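Local coordinates for protein phosphotransferase ChpT (PDB 4QPK), which passes phosphoryl groups along the phosphorelay that controls growth, division and intracellular survival of Brucella abortus, at residues G226-S230 / V239-E243. Numbering follows the deposited sequence.
Sequences GMKIS and VFSAE
Ser230 and Ser241 face each other as a hydrogen-bonded pair in the antiparallel beta hairpin that closes the C-terminal domain, which resembles the ATP-binding domain of histidine kinases but lacks regions needed to bind ATP. Ser230 N reaches Ser241 O at 2.7 Å, and Ser241 N returns to Ser230 O at 3.0 Å. Next along, Ile229 and Ala242 form a non-hydrogen-bonded pair. The pairing extends to the final residue of the chain: Lys228 N gives Glu243 O a nearly straight bond of 2.8 Å (176° at the hydrogen), while the return bond from Glu243 N to Lys228 O is longer, 3.3 Å, and more bent. Lys228 O also receives the CA-H of Ala242.

Side chains divide between the two faces. Beside Ala242 CB lie Ile229 CG1, at 4.2 Å, and the methyl of Met227, which reaches over from the loop just before strand 229-233. Met227 keeps CG anti to its carbonyl carbon (chi1 -61°) and bends at chi3, bringing CE to 4.0 Å from that CB. This apolar face is covered by helices: 144-160 meets Met227, Phe240 and Ala242, and 213-225 packs on Ile229 through Thr218 and Ala222. The serines occupy the other face, where Lys228 also extends its chain away from the partner strand.

Gly226, with positive phi, ends helix 213-225 in a Schellman motif and leads the chain into strand 229-233. That strand lies at the border of the five-stranded mixed sheet, whereas 238-242 runs inside it, bonded on its far side to 178-185. Back at the serine pair, the hydroxyls do not bond to each other; Ser241 OG sits 3.8 Å from Ser230 CB.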
loop_
_atom_site.group_PDB
_atom_site.type_symbol
_atom_site.label_atom_id
_atom_site.label_comp_id
_atom_site.label_asym_id
_atom_site.label_seq_id
_atom_site.Cartn_x
_atom_site.Cartn_y
_atom_site.Cartn_z
ATOM N N GLY B 226 -19.757 -8.606 -11.098
ATOM C CA GLY B 226 -20.661 -9.283 -12.014
ATOM C C GLY B 226 -20.330 -9.027 -13.476
ATOM O O GLY B 226 -21.210 -9.058 -14.344
ATOM N N MET B 227 -19.054 -8.782 -13.762
ATOM C CA MET B 227 -18.606 -8.554 -15.127
ATOM C C MET B 227 -17.682 -9.679 -15.575
ATOM O O MET B 227 -17.025 -10.325 -14.760
ATOM C CB MET B 227 -17.901 -7.195 -15.259
ATOM C CG MET B 227 -18.775 -6.017 -14.918
ATOM S SD MET B 227 -17.904 -4.441 -15.001
ATOM C CE MET B 227 -17.664 -4.210 -16.757
ATOM N N LYS B 228 -17.659 -9.911 -16.878
ATOM C CA LYS B 228 -16.864 -10.960 -17.481
ATOM C C LYS B 228 -15.780 -10.342 -18.347
ATOM O O LYS B 228 -16.067 -9.470 -19.160
ATOM C CB LYS B 228 -17.772 -11.876 -18.308
ATOM C CG LYS B 228 -17.082 -12.914 -19.152
ATOM C CD LYS B 228 -18.130 -13.737 -19.900
ATOM C CE LYS B 228 -17.501 -14.669 -20.921
ATOM N NZ LYS B 228 -18.539 -15.328 -21.767
ATOM N N ILE B 229 -14.537 -10.770 -18.161
ATOM C CA ILE B 229 -13.455 -10.315 -19.018
ATOM C C ILE B 229 -13.279 -11.252 -20.203
ATOM O O ILE B 229 -13.234 -12.475 -20.037
ATOM C CB ILE B 229 -12.112 -10.221 -18.261
ATOM C CG1 ILE B 229 -12.235 -9.236 -17.101
ATOM C CG2 ILE B 229 -11.002 -9.784 -19.206
ATOM C CD1 ILE B 229 -11.027 -9.225 -16.166
ATOM N N SER B 230 -13.193 -10.673 -21.394
ATOM C CA SER B 230 -12.869 -11.434 -22.600
ATOM C C SER B 230 -11.524 -11.010 -23.152
ATOM O O SER B 230 -11.132 -9.837 -23.059
ATOM C CB SER B 230 -13.952 -11.253 -23.668
ATOM O OG SER B 230 -15.192 -11.774 -23.214
ATOM N N VAL B 239 -7.200 -7.216 -27.490
ATOM C CA VAL B 239 -8.260 -6.463 -26.848
ATOM C C VAL B 239 -8.696 -7.162 -25.566
ATOM O O VAL B 239 -9.120 -8.317 -25.583
ATOM C CB VAL B 239 -9.478 -6.284 -27.768
ATOM C CG1 VAL B 239 -10.598 -5.584 -27.036
ATOM C CG2 VAL B 239 -9.079 -5.507 -29.019
ATOM N N PHE B 240 -8.545 -6.468 -24.444
ATOM C CA PHE B 240 -9.127 -6.939 -23.198
ATOM C C PHE B 240 -10.413 -6.170 -22.992
ATOM O O PHE B 240 -10.392 -4.947 -22.930
ATOM C CB PHE B 240 -8.170 -6.722 -22.020
ATOM C CG PHE B 240 -6.847 -7.420 -22.170
ATOM C CD1 PHE B 240 -6.686 -8.726 -21.726
ATOM C CD2 PHE B 240 -5.765 -6.771 -22.740
ATOM C CE1 PHE B 240 -5.460 -9.371 -21.849
ATOM C CE2 PHE B 240 -4.542 -7.407 -22.871
ATOM C CZ PHE B 240 -4.393 -8.715 -22.425
ATOM N N SER B 241 -11.539 -6.867 -22.915
ATOM C CA SER B 241 -12.807 -6.178 -22.735
ATOM C C SER B 241 -13.587 -6.779 -21.585
ATOM O O SER B 241 -13.417 -7.949 -21.249
ATOM C CB SER B 241 -13.643 -6.225 -24.018
ATOM O OG SER B 241 -13.964 -7.562 -24.348
ATOM N N ALA B 242 -14.425 -5.967 -20.962
ATOM C CA ALA B 242 -15.250 -6.445 -19.865
ATOM C C ALA B 242 -16.641 -5.851 -19.942
ATOM O O ALA B 242 -16.804 -4.688 -20.310
ATOM C CB ALA B 242 -14.600 -6.104 -18.511
ATOM N N GLU B 243 -17.635 -6.650 -19.573
ATOM C CA GLU B 243 -19.028 -6.226 -19.572
ATOM C C GLU B 243 -19.839 -7.250 -18.792
ATOM O O GLU B 243 -19.344 -8.339 -18.505
ATOM C CB GLU B 243 -19.572 -6.086 -20.996
ATOM C CG GLU B 243 -19.610 -7.393 -21.762
ATOM C CD GLU B 243 -20.381 -7.283 -23.063
ATOM O OE1 GLU B 243 -20.863 -6.171 -23.388
ATOM O OE2 GLU B 243 -20.510 -8.313 -23.756
#